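Local coordinates for leucine aminopeptidase 2, chloroplastic (Streptomyces sp. BC16019, PDB 5LHJ), which acts in bottromycin maturation as a manganese-binding aminopeptidase of the M17 family, presumably removing unsubstituted N-terminal amino acids from peptides, at residues 335-340 against 429-434; 421-426 against 441-446; 41-46 against 77-82; 51-56 against 66-71. All blocks are in the same frame, centred on the assembly; numbering follows the deposited sequence. Where two conformers were deposited one is given.

Contact 1: 335-340 against 429-434; sequences TTTEIT and ADRVNC
E338 and V432 pair as neighbours in a short parallel ladder: E338 N donates to R431 O at 2.8 Å in a nearly straight bond, and N433 N returns a longer one to E338 O. At one end the pairing passes to side chains. D430 N donates to T336 OG1 at 2.9 Å, while T336 N donates back to D430 OD2 at 3.0 Å, meeting it from above the carboxylate plane. Both oxygens also bond a second subunit, T336 OG1 the carbonyl of Y145 and D430 OD2 the hydroxyl of S147. R431 bends at chi3 (78°), turning NE off the line of the chain; its guanidinium edge faces T335, where NH1 (3.0 Å) and NH2 (3.1 Å) converge on OG1 in plane. NH1 also reaches T337 OG1 weakly, a hydroxyl that H331 also bonds. R431 NE makes a salt bridge to D450, and T335 OG1 has D333 as well. Beyond the strands N433 takes over, its OD1 accepting T340 N at 2.8 Å. T340 OG1 then donates to C434 O at 2.7 Å, lying in the carbonyl plane on a lone pair. Within this chain the weakly bonded 431-432 is an outer strand of a small mixed sheet with 336-338 and 328-330, in the M17 catalytic domain; N433 lies about 6 Å, side chain to side chain, from E345, a manganese ligand of this enzyme, though no metal is bound to this chain here.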
loop_
_atom_site.group_PDB
_atom_site.type_symbol
_atom_site.label_atom_id
_atom_site.label_comp_id
_atom_site.label_asym_id
_atom_site.label_seq_id
_atom_site.Cartn_x
_atom_site.Cartn_y
_atom_site.Cartn_z
ATOM N N THR A 335 -13.290 9.589 -34.690
ATOM C CA THR A 335 -13.492 8.554 -33.671
ATOM C C THR A 335 -13.254 9.129 -32.282
ATOM O O THR A 335 -12.662 10.195 -32.132
ATOM C CB THR A 335 -12.599 7.311 -33.883
ATOM O OG1 THR A 335 -11.212 7.626 -33.665
ATOM C CG2 THR A 335 -12.778 6.752 -35.263
ATOM N N THR A 336 -13.719 8.406 -31.268
ATOM C CA THR A 336 -13.741 8.920 -29.905
ATOM C C THR A 336 -12.969 8.035 -28.935
ATOM O O THR A 336 -12.974 6.808 -29.047
ATOM C CB THR A 336 -15.174 9.110 -29.386
ATOM O OG1 THR A 336 -15.875 7.859 -29.441
ATOM C CG2 THR A 336 -15.899 10.147 -30.208
ATOM N N THR A 337 -12.333 8.679 -27.965
ATOM C CA THR A 337 -11.630 7.987 -26.887
ATOM C C THR A 337 -12.114 8.479 -25.543
ATOM O O THR A 337 -12.173 9.686 -25.304
ATOM C CB THR A 337 -10.114 8.226 -26.972
ATOM O OG1 THR A 337 -9.615 7.718 -28.215
ATOM C CG2 THR A 337 -9.362 7.578 -25.822
ATOM N N GLU A 338 -12.424 7.528 -24.667
ATOM C CA GLU A 338 -12.769 7.791 -23.283
ATOM C C GLU A 338 -11.509 7.767 -22.425
ATOM O O GLU A 338 -10.749 6.793 -22.472
ATOM C CB GLU A 338 -13.740 6.737 -22.767
ATOM C CG GLU A 338 -14.215 6.999 -21.348
ATOM C CD GLU A 338 -15.056 5.878 -20.757
ATOM O OE1 GLU A 338 -15.055 4.734 -21.275
ATOM O OE2 GLU A 338 -15.706 6.148 -19.728
ATOM N N ILE A 339 -11.299 8.830 -21.647
ATOM C CA ILE A 339 -10.154 8.942 -20.744
ATOM C C ILE A 339 -10.478 8.213 -19.451
ATOM O O ILE A 339 -11.180 8.736 -18.574
ATOM C CB ILE A 339 -9.761 10.419 -20.453
ATOM C CG1 ILE A 339 -9.537 11.200 -21.758
ATOM C CG2 ILE A 339 -8.517 10.480 -19.548
ATOM C CD1 ILE A 339 -8.480 10.634 -22.686
ATOM N N THR A 340 -9.991 6.986 -19.328
ATOM C CA THR A 340 -10.199 6.220 -18.103
ATOM C C THR A 340 -9.038 6.336 -17.106
ATOM O O THR A 340 -9.190 5.947 -15.947
ATOM C CB THR A 340 -10.472 4.749 -18.434
ATOM O OG1 THR A 340 -9.408 4.243 -19.235
ATOM C CG2 THR A 340 -11.800 4.615 -19.220
ATOM N N ALA A 429 -17.429 5.520 -25.391
ATOM C CA ALA A 429 -16.754 5.960 -26.617
ATOM C C ALA A 429 -16.347 4.775 -27.506
ATOM O O ALA A 429 -16.679 3.614 -27.219
ATOM C CB ALA A 429 -15.557 6.815 -26.253
ATOM N N ASP A 430 -15.633 5.065 -28.598
ATOM C CA ASP A 430 -15.139 3.999 -29.473
ATOM C C ASP A 430 -14.061 3.132 -28.815
ATOM O O ASP A 430 -13.946 1.950 -29.128
ATOM C CB ASP A 430 -14.610 4.560 -30.801
ATOM C CG ASP A 430 -15.670 5.255 -31.620
ATOM O OD1 ASP A 430 -16.882 4.911 -31.514
ATOM O OD2 ASP A 430 -15.285 6.159 -32.391
ATOM N N ARG A 431 -13.282 3.727 -27.908
ATOM C CA ARG A 431 -12.228 3.017 -27.206
ATOM C C ARG A 431 -11.912 3.709 -25.895
ATOM O O ARG A 431 -12.304 4.872 -25.686
ATOM C CB ARG A 431 -10.956 2.992 -28.052
ATOM C CG ARG A 431 -10.433 4.388 -28.350
ATOM C CD ARG A 431 -9.264 4.361 -29.295
ATOM N NE ARG A 431 -9.597 4.174 -30.699
ATOM C CZ ARG A 431 -10.164 5.071 -31.506
ATOM N NH1 ARG A 431 -10.581 6.253 -31.063
ATOM N NH2 ARG A 431 -10.321 4.770 -32.783
ATOM N N VAL A 432 -11.179 3.002 -25.045
ATOM C CA VAL A 432 -10.589 3.586 -23.827
ATOM C C VAL A 432 -9.088 3.789 -24.000
ATOM O O VAL A 432 -8.463 3.120 -24.823
ATOM C CB VAL A 432 -10.805 2.713 -22.569
ATOM C CG1 VAL A 432 -12.283 2.555 -22.281
ATOM C CG2 VAL A 432 -10.108 1.342 -22.675
ATOM N N ASN A 433 -8.517 4.688 -23.198
ATOM C CA ASN A 433 -7.054 4.815 -23.115
ATOM C C ASN A 433 -6.415 3.970 -22.029
ATOM O O ASN A 433 -5.188 3.994 -21.906
ATOM C CB ASN A 433 -6.604 6.280 -23.006
ATOM C CG ASN A 433 -6.784 6.867 -21.616
ATOM O OD1 ASN A 433 -7.673 6.483 -20.861
ATOM N ND2 ASN A 433 -5.916 7.816 -21.277
ATOM N N CYS A 434 -7.214 3.232 -21.248
ATOM C CA CYS A 434 -6.687 2.360 -20.195
ATOM C C CYS A 434 -7.713 1.308 -19.818
ATOM O O CYS A 434 -8.859 1.648 -19.476
ATOM C CB CYS A 434 -6.335 3.179 -18.960
ATOM S SG CYS A 434 -5.588 2.232 -17.606
#

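Contact 2: 421-426 against 441-446; sequences RRNLRS and TIQAAL
L446 is gripped by R421 on one flank and L424 on another. The extended R421 chain runs obliquely across the leucine, its CG lying 3.9 Å from L446 CD1 and its NE 3.8 Å from L446 CD2, and L446 CB lies over the centre of one guanidinium face. NH2 of R421 then reaches the helix backbone at L446 O, a weak and bent bond of 3.1 Å (129°). The stronger partner of R421 is D450, in a salt bridge at NH1; NH2 also bonds Q449. L424 meets L446 at about a right angle, CD1 4.0 Å from L446 CB. All this packs the 3-10 segment through 422-424 against one side of helix 440-449 in the catalytic domain; elsewhere that helix rests on strands 386-390 and 458-462. A turn earlier in the helix, the amide of Q443 crosses N423 obliquely, NE2 3.6 Å from N423 CB, with the two amide planes 51° apart. Both amide nitrogens, Q443 NE2 and N423 ND2, bond to E420, which accounts for two donors lying close together, and N423 OD1 takes R437. Q443 OE1 accepts a water at 2.8 Å that also donates to N423 O, and has S435 as a further partner.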
loop_
_atom_site.group_PDB
_atom_site.type_symbol
_atom_site.label_atom_id
_atom_site.label_comp_id
_atom_site.label_asym_id
_atom_site.label_seq_id
_atom_site.Cartn_x
_atom_site.Cartn_y
_atom_site.Cartn_z
ATOM N N ARG A 421 -7.575 -6.588 -28.391
ATOM C CA ARG A 421 -8.456 -5.493 -28.816
ATOM C C ARG A 421 -9.723 -5.424 -27.974
ATOM O O ARG A 421 -10.292 -4.346 -27.814
ATOM C CB ARG A 421 -8.810 -5.576 -30.307
ATOM C CG ARG A 421 -7.622 -5.287 -31.195
ATOM C CD ARG A 421 -7.995 -5.056 -32.654
ATOM N NE ARG A 421 -6.989 -4.199 -33.278
ATOM C CZ ARG A 421 -6.899 -2.873 -33.128
ATOM N NH1 ARG A 421 -7.783 -2.194 -32.387
ATOM N NH2 ARG A 421 -5.911 -2.219 -33.729
ATOM N N ARG A 422 -10.151 -6.544 -27.394
ATOM C CA ARG A 422 -11.313 -6.507 -26.519
ATOM C C ARG A 422 -11.083 -5.610 -25.296
ATOM O O ARG A 422 -12.041 -5.085 -24.727
ATOM C CB ARG A 422 -11.706 -7.902 -26.061
ATOM C CG ARG A 422 -10.772 -8.499 -25.053
ATOM C CD ARG A 422 -11.039 -9.991 -24.901
ATOM N NE ARG A 422 -10.634 -10.395 -23.572
ATOM C CZ ARG A 422 -9.382 -10.581 -23.166
ATOM N NH1 ARG A 422 -8.327 -10.443 -23.977
ATOM N NH2 ARG A 422 -9.186 -10.920 -21.914
ATOM N N ASN A 423 -9.822 -5.450 -24.898
ATOM C CA ASN A 423 -9.463 -4.546 -23.804
ATOM C C ASN A 423 -9.405 -3.064 -24.151
ATOM O O ASN A 423 -9.143 -2.244 -23.276
ATOM C CB ASN A 423 -8.177 -5.017 -23.134
ATOM C CG ASN A 423 -8.407 -6.264 -22.302
ATOM O OD1 ASN A 423 -9.479 -6.418 -21.691
ATOM N ND2 ASN A 423 -7.433 -7.162 -22.284
ATOM N N LEU A 424 -9.642 -2.726 -25.408
ATOM C CA LEU A 424 -9.851 -1.347 -25.818
ATOM C C LEU A 424 -11.332 -0.893 -25.707
ATOM O O LEU A 424 -11.617 0.283 -25.854
ATOM C CB LEU A 424 -9.357 -1.157 -27.250
ATOM C CG LEU A 424 -7.857 -1.364 -27.511
ATOM C CD1 LEU A 424 -7.550 -1.135 -28.975
ATOM C CD2 LEU A 424 -7.032 -0.444 -26.636
ATOM N N ARG A 425 -12.259 -1.809 -25.431
ATOM C CA ARG A 425 -13.699 -1.493 -25.461
ATOM C C ARG A 425 -14.088 -0.493 -24.380
ATOM O O ARG A 425 -13.581 -0.563 -23.261
ATOM C CB ARG A 425 -14.544 -2.768 -25.304
ATOM C CG ARG A 425 -14.458 -3.684 -26.500
ATOM C CD ARG A 425 -15.099 -5.036 -26.198
ATOM N NE ARG A 425 -14.933 -5.960 -27.321
ATOM C CZ ARG A 425 -15.182 -7.271 -27.286
ATOM N NH1 ARG A 425 -15.637 -7.859 -26.176
ATOM N NH2 ARG A 425 -14.966 -8.004 -28.378
ATOM N N SER A 426 -14.978 0.429 -24.738
ATOM C CA SER A 426 -15.536 1.441 -23.841
ATOM C C SER A 426 -17.061 1.318 -23.795
ATOM O O SER A 426 -17.692 0.992 -24.794
ATOM C CB SER A 426 -15.181 2.829 -24.365
ATOM O OG SER A 426 -15.833 3.885 -23.673
ATOM N N THR A 441 1.067 -2.666 -22.727
ATOM C CA THR A 441 2.037 -2.388 -23.790
ATOM C C THR A 441 1.476 -2.793 -25.167
ATOM O O THR A 441 1.547 -2.022 -26.132
ATOM C CB THR A 441 3.398 -3.079 -23.527
ATOM O OG1 THR A 441 3.936 -2.640 -22.268
ATOM C CG2 THR A 441 4.390 -2.732 -24.633
ATOM N N ILE A 442 0.862 -3.974 -25.225
ATOM C CA ILE A 442 0.219 -4.446 -26.454
ATOM C C ILE A 442 -1.048 -3.627 -26.754
ATOM O O ILE A 442 -1.281 -3.211 -27.905
ATOM C CB ILE A 442 -0.029 -5.975 -26.406
ATOM C CG1 ILE A 442 1.347 -6.686 -26.293
ATOM C CG2 ILE A 442 -0.829 -6.412 -27.634
ATOM C CD1 ILE A 442 1.357 -8.184 -26.420
ATOM N N GLN A 443 -1.844 -3.347 -25.726
ATOM C CA GLN A 443 -3.060 -2.552 -25.910
ATOM C C GLN A 443 -2.744 -1.153 -26.446
ATOM O O GLN A 443 -3.463 -0.654 -27.307
ATOM C CB GLN A 443 -3.855 -2.443 -24.611
ATOM C CG GLN A 443 -4.428 -3.772 -24.154
ATOM C CD GLN A 443 -4.749 -3.795 -22.673
ATOM O OE1 GLN A 443 -5.069 -2.762 -22.074
ATOM N NE2 GLN A 443 -4.696 -4.980 -22.069
ATOM N N ALA A 444 -1.654 -0.542 -25.962
ATOM C CA ALA A 444 -1.273 0.801 -26.444
ATOM C C ALA A 444 -0.913 0.787 -27.932
ATOM O O ALA A 444 -1.259 1.715 -28.678
ATOM C CB ALA A 444 -0.124 1.377 -25.628
ATOM N N ALA A 445 -0.219 -0.266 -28.360
ATOM C CA ALA A 445 0.166 -0.424 -29.755
ATOM C C ALA A 445 -1.075 -0.590 -30.635
ATOM O O ALA A 445 -1.183 0.030 -31.695
ATOM C CB ALA A 445 1.115 -1.614 -29.908
ATOM N N LEU A 446 -2.018 -1.424 -30.180
ATOM C CA LEU A 446 -3.307 -1.606 -30.882
ATOM C C LEU A 446 -4.125 -0.302 -30.957
ATOM O O LEU A 446 -4.744 0.002 -31.978
ATOM C CB LEU A 446 -4.130 -2.709 -30.203
ATOM C CG LEU A 446 -3.513 -4.116 -30.280
ATOM C CD1 LEU A 446 -4.177 -5.062 -29.289
ATOM C CD2 LEU A 446 -3.596 -4.673 -31.696
HETATM O O HOH W 1 -6.485 -0.502 -23.019
#

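Contact 3: 41-46 against 77-82; sequences CGRHTG and VLNVGL
Strands 41-43 and 77-81 run parallel, their axes 4.7 Å apart at closest and turned 33° to each other. C41 N donates to L78 O at 2.8 Å, almost perfectly straight; V80 N then donates to C41 O, R43 N to V80 O and L82 N to R43 O, the unbroken ladder of parallel pairing. These are inner strands of the five-stranded mixed sheet of the N-terminal domain, whose family belongs to the macro-domain clan: 38-43 sits between 76-81 and 109-112. On the face bearing C41, R43 and N79 the interactions are polar. R43 bends at chi2 (-67°), and its NE makes a weak bond of 3.4 Å to N79 OD1. A water doubles the link, accepting from R43 NH2 at 2.6 Å in the guanidinium plane and donating to N79 OD1 at 2.8 Å. The apolar contacts belong to L82. Its CD1 lies 4.2 Å from the centroid of the H44 ring, over the face but offset toward the rim, as a CH-pi contact, with L82 CB nearer still, 3.5 Å from H44 CE1. The same CD1 is 3.7 Å from CA of G42, which has no side chain to intervene. H44 ND1 bonds to the carbonyl of G83, which helps set the ring's rotation, while V80 and L82 also pack on helix 90-102.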
loop_
_atom_site.group_PDB
_atom_site.type_symbol
_atom_site.label_atom_id
_atom_site.label_comp_id
_atom_site.label_asym_id
_atom_site.label_seq_id
_atom_site.Cartn_x
_atom_site.Cartn_y
_atom_site.Cartn_z
ATOM N N CYS A 41 45.710 1.262 -27.213
ATOM C CA CYS A 41 46.051 0.115 -28.050
ATOM C C CYS A 41 45.034 -0.994 -27.786
ATOM O O CYS A 41 44.875 -1.405 -26.634
ATOM C CB CYS A 41 47.453 -0.368 -27.657
ATOM S SG CYS A 41 48.089 -1.824 -28.514
ATOM N N GLY A 42 44.364 -1.474 -28.834
ATOM C CA GLY A 42 43.416 -2.582 -28.730
ATOM C C GLY A 42 44.129 -3.920 -28.699
ATOM O O GLY A 42 45.004 -4.165 -29.521
ATOM N N ARG A 43 43.759 -4.778 -27.751
ATOM C CA ARG A 43 44.393 -6.079 -27.577
ATOM C C ARG A 43 43.345 -7.178 -27.482
ATOM O O ARG A 43 42.537 -7.169 -26.565
ATOM C CB ARG A 43 45.230 -6.079 -26.294
ATOM C CG ARG A 43 46.347 -5.045 -26.251
ATOM C CD ARG A 43 47.403 -5.396 -27.274
ATOM N NE ARG A 43 48.574 -4.533 -27.208
ATOM C CZ ARG A 43 49.682 -4.724 -27.935
ATOM N NH1 ARG A 43 49.791 -5.759 -28.784
ATOM N NH2 ARG A 43 50.707 -3.885 -27.803
ATOM N N HIS A 44 43.362 -8.116 -28.427
ATOM C CA HIS A 44 42.565 -9.335 -28.309
ATOM C C HIS A 44 43.275 -10.311 -27.393
ATOM O O HIS A 44 44.471 -10.186 -27.143
ATOM C CB HIS A 44 42.306 -9.982 -29.678
ATOM C CG HIS A 44 41.310 -9.241 -30.518
ATOM N ND1 HIS A 44 39.976 -9.155 -30.181
ATOM C CD2 HIS A 44 41.453 -8.543 -31.671
ATOM C CE1 HIS A 44 39.338 -8.441 -31.094
ATOM N NE2 HIS A 44 40.211 -8.064 -32.014
ATOM N N THR A 45 42.533 -11.298 -26.900
ATOM C CA THR A 45 43.096 -12.271 -25.969
ATOM C C THR A 45 44.245 -12.971 -26.691
ATOM O O THR A 45 44.144 -13.264 -27.884
ATOM C CB THR A 45 42.047 -13.300 -25.509
ATOM O OG1 THR A 45 41.534 -13.988 -26.645
ATOM C CG2 THR A 45 40.885 -12.633 -24.767
ATOM N N GLY A 46 45.355 -13.154 -25.983
ATOM C CA GLY A 46 46.562 -13.760 -26.548
ATOM C C GLY A 46 47.592 -12.799 -27.123
ATOM O O GLY A 46 48.717 -13.216 -27.394
ATOM N N VAL A 77 50.463 4.922 -22.415
ATOM C CA VAL A 77 49.817 3.926 -23.260
ATOM C C VAL A 77 48.717 3.260 -22.436
ATOM O O VAL A 77 48.934 2.919 -21.272
ATOM C CB VAL A 77 50.828 2.879 -23.781
ATOM C CG1 VAL A 77 50.126 1.647 -24.355
ATOM C CG2 VAL A 77 51.749 3.507 -24.822
ATOM N N LEU A 78 47.530 3.121 -23.038
ATOM C CA LEU A 78 46.458 2.303 -22.480
ATOM C C LEU A 78 46.374 1.016 -23.275
ATOM O O LEU A 78 46.157 1.049 -24.486
ATOM C CB LEU A 78 45.108 3.006 -22.554
ATOM C CG LEU A 78 44.979 4.403 -21.971
ATOM C CD1 LEU A 78 43.563 4.903 -22.209
ATOM C CD2 LEU A 78 45.334 4.432 -20.505
ATOM N N ASN A 79 46.571 -0.117 -22.606
ATOM C CA ASN A 79 46.173 -1.393 -23.175
ATOM C C ASN A 79 44.702 -1.648 -22.867
ATOM O O ASN A 79 44.285 -1.610 -21.699
ATOM C CB ASN A 79 47.069 -2.519 -22.673
ATOM C CG ASN A 79 48.444 -2.495 -23.334
ATOM O OD1 ASN A 79 48.557 -2.417 -24.568
ATOM N ND2 ASN A 79 49.486 -2.549 -22.527
ATOM N N VAL A 80 43.930 -1.912 -23.921
ATOM C CA VAL A 80 42.470 -1.972 -23.827
ATOM C C VAL A 80 41.994 -3.310 -24.368
ATOM O O VAL A 80 42.277 -3.660 -25.517
ATOM C CB VAL A 80 41.810 -0.824 -24.608
ATOM C CG1 VAL A 80 40.297 -0.833 -24.404
ATOM C CG2 VAL A 80 42.421 0.508 -24.195
ATOM N N GLY A 81 41.275 -4.058 -23.540
ATOM C CA GLY A 81 40.823 -5.388 -23.912
ATOM C C GLY A 81 39.731 -5.401 -24.972
ATOM O O GLY A 81 38.794 -4.610 -24.919
ATOM N N LEU A 82 39.868 -6.304 -25.938
ATOM C CA LEU A 82 38.848 -6.556 -26.960
ATOM C C LEU A 82 38.332 -8.002 -26.933
ATOM O O LEU A 82 37.561 -8.404 -27.812
ATOM C CB LEU A 82 39.411 -6.233 -28.347
ATOM C CG LEU A 82 39.807 -4.768 -28.598
ATOM C CD1 LEU A 82 40.635 -4.662 -29.862
ATOM C CD2 LEU A 82 38.587 -3.864 -28.698
HETATM O O HOH W 2 51.033 -2.179 -25.904
#

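Contact 4: 51-56 against 66-71; sequences AFSRRR and VAEPSA
S53 and V66 mark the nearest backbone approach, 6.5 Å between their CA atoms, where helix 51-55 runs roughly antiparallel to strand 66-69; their axes come no nearer than 8.9 Å. F52 spans much of that gap. Its CG is anti to the backbone N (chi1 175°), and the ring meets the strand at its edge, CE2 3.4 Å from A67 O with the oxygen near the ring plane. CD2 also touches E68 CB at 3.6 Å. R56, one turn on, lays CG over one face of the same ring, toward the rim, 3.5 Å above its plane, and its CB meets V66 CG1 at 3.8 Å. The guanidinium of R56 goes elsewhere, to the carbonyl of A103 of a fourth subunit.

S53 and E68 are joined largely through solvent. E68 CG stands between the backbone N and carbonyl carbon (chi1 66°), and the extended chain beyond it ends with OE1 facing S53. One water accepts from S53 N and donates to E68 OE1 at 2.6 Å. A second accepts from S53 OG and donates both to V66 O and, at 2.9 Å, to E68 OE1. Two water donors thus grip that one carboxylate oxygen and tie it to the first turn of the helix.

Strand 65-69 is the outermost of the domain's sheet within this chain, antiparallel to 76-81 and bonded to it through V66 with N79 and E68 with V77. S53 touches N79 of strand 76-81, F58 packs on S53 and V66, and the fourth subunit meets F52, R56 and A67.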
loop_
_atom_site.group_PDB
_atom_site.type_symbol
_atom_site.label_atom_id
_atom_site.label_comp_id
_atom_site.label_asym_id
_atom_site.label_seq_id
_atom_site.Cartn_x
_atom_site.Cartn_y
_atom_site.Cartn_z
ATOM N N ALA A 51 55.687 -6.566 -19.593
ATOM C CA ALA A 51 55.710 -7.204 -18.288
ATOM C C ALA A 51 54.856 -6.443 -17.261
ATOM O O ALA A 51 54.113 -7.064 -16.503
ATOM C CB ALA A 51 57.144 -7.364 -17.788
ATOM N N PHE A 52 54.960 -5.112 -17.247
ATOM C CA PHE A 52 54.173 -4.308 -16.308
ATOM C C PHE A 52 52.678 -4.588 -16.463
ATOM O O PHE A 52 51.983 -4.814 -15.472
ATOM C CB PHE A 52 54.446 -2.817 -16.467
ATOM C CG PHE A 52 53.576 -1.955 -15.596
ATOM C CD1 PHE A 52 53.727 -1.966 -14.215
ATOM C CD2 PHE A 52 52.566 -1.171 -16.147
ATOM C CE1 PHE A 52 52.908 -1.190 -13.406
ATOM C CE2 PHE A 52 51.757 -0.389 -15.340
ATOM C CZ PHE A 52 51.932 -0.395 -13.967
ATOM N N SER A 53 52.204 -4.585 -17.709
ATOM C CA SER A 53 50.801 -4.861 -18.019
ATOM C C SER A 53 50.353 -6.236 -17.515
ATOM O O SER A 53 49.297 -6.348 -16.887
ATOM C CB SER A 53 50.571 -4.738 -19.532
ATOM O OG SER A 53 49.197 -4.782 -19.837
ATOM N N ARG A 54 51.172 -7.263 -17.746
ATOM C CA ARG A 54 50.909 -8.605 -17.195
ATOM C C ARG A 54 50.873 -8.611 -15.662
ATOM O O ARG A 54 49.976 -9.204 -15.063
ATOM C CB ARG A 54 51.955 -9.624 -17.678
ATOM C CG ARG A 54 51.838 -9.989 -19.150
ATOM C CD ARG A 54 52.641 -11.243 -19.490
ATOM N NE ARG A 54 54.078 -11.094 -19.227
ATOM C CZ ARG A 54 54.954 -10.465 -20.020
ATOM N NH1 ARG A 54 54.569 -9.892 -21.162
ATOM N NH2 ARG A 54 56.237 -10.406 -19.662
ATOM N N ARG A 55 51.831 -7.925 -15.039
ATOM C CA ARG A 55 51.915 -7.840 -13.570
ATOM C C ARG A 55 50.715 -7.136 -12.935
ATOM O O ARG A 55 50.397 -7.400 -11.777
ATOM C CB ARG A 55 53.205 -7.135 -13.139
ATOM C CG ARG A 55 54.457 -7.964 -13.378
ATOM C CD ARG A 55 55.706 -7.100 -13.443
ATOM N NE ARG A 55 56.880 -7.890 -13.812
ATOM C CZ ARG A 55 58.034 -7.403 -14.268
ATOM N NH1 ARG A 55 58.234 -6.096 -14.426
ATOM N NH2 ARG A 55 59.020 -8.247 -14.567
ATOM N N ARG A 56 50.077 -6.237 -13.693
ATOM C CA ARG A 56 48.837 -5.572 -13.278
ATOM C C ARG A 56 47.560 -6.381 -13.520
ATOM O O ARG A 56 46.489 -5.968 -13.082
ATOM C CB ARG A 56 48.708 -4.195 -13.962
ATOM C CG ARG A 56 49.770 -3.170 -13.562
ATOM C CD ARG A 56 49.783 -2.869 -12.067
ATOM N NE ARG A 56 48.518 -2.280 -11.608
ATOM C CZ ARG A 56 47.949 -2.472 -10.412
ATOM N NH1 ARG A 56 48.485 -3.277 -9.497
ATOM N NH2 ARG A 56 46.806 -1.851 -10.131
ATOM N N VAL A 66 44.447 -1.031 -18.739
ATOM C CA VAL A 66 45.638 -0.867 -17.891
ATOM C C VAL A 66 46.568 0.169 -18.518
ATOM O O VAL A 66 47.024 -0.016 -19.646
ATOM C CB VAL A 66 46.380 -2.197 -17.695
ATOM C CG1 VAL A 66 47.619 -1.992 -16.829
ATOM C CG2 VAL A 66 45.453 -3.218 -17.044
ATOM N N ALA A 67 46.833 1.242 -17.778
ATOM C CA ALA A 67 47.691 2.333 -18.236
ATOM C C ALA A 67 49.133 2.072 -17.864
ATOM O O ALA A 67 49.417 1.541 -16.784
ATOM C CB ALA A 67 47.247 3.651 -17.633
ATOM N N GLU A 68 50.045 2.475 -18.740
ATOM C CA GLU A 68 51.478 2.338 -18.467
ATOM C C GLU A 68 52.257 3.444 -19.159
ATOM O O GLU A 68 51.731 4.083 -20.064
ATOM C CB GLU A 68 51.971 0.993 -18.970
ATOM C CG GLU A 68 51.911 0.834 -20.480
ATOM C CD GLU A 68 52.225 -0.568 -20.930
ATOM O OE1 GLU A 68 51.855 -1.529 -20.216
ATOM O OE2 GLU A 68 52.853 -0.705 -21.993
ATOM N N PRO A 69 53.509 3.667 -18.742
ATOM C CA PRO A 69 54.344 4.598 -19.494
ATOM C C PRO A 69 54.602 4.140 -20.928
ATOM O O PRO A 69 54.695 2.939 -21.191
ATOM C CB PRO A 69 55.662 4.629 -18.703
ATOM C CG PRO A 69 55.331 4.139 -17.344
ATOM C CD PRO A 69 54.150 3.223 -17.484
ATOM N N SER A 70 54.697 5.103 -21.842
ATOM C CA SER A 70 55.126 4.841 -23.212
ATOM C C SER A 70 56.573 4.326 -23.210
ATOM O O SER A 70 57.280 4.492 -22.226
ATOM C CB SER A 70 55.027 6.118 -24.039
ATOM O OG SER A 70 55.891 7.116 -23.522
ATOM N N ALA A 71 57.007 3.723 -24.314
ATOM C CA ALA A 71 58.358 3.139 -24.399
ATOM C C ALA A 71 59.463 4.154 -24.078
ATOM O O ALA A 71 60.402 3.830 -23.342
ATOM C CB ALA A 71 58.588 2.521 -25.769
HETATM O O HOH W 3 53.579 -3.491 -19.889
HETATM O O HOH W 4 49.066 -2.047 -19.846
#

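From the N terminus, segment 41-46 opens contact 3, and the chain then makes helix 51-55 and strand 65-69, whose contact 4 closes a short loop before 77-82 completes contact 3. Contact 4 is therefore nested inside contact 3, and the two share the N-terminal sheet, strand 76-81 lying next to 65-69. Far along the chain, in the catalytic domain, 335-340 opens contact 1 and 421-426 opens contact 2; 429-434 and then 441-446 close them, so these two cross. They meet directly: V432 N bonds to L424 O, and E338 OE1 to S426 OG. The two pairs sit on opposite sides of the chain's centre, with contacts 1 and 3 about 57 Å apart between centres.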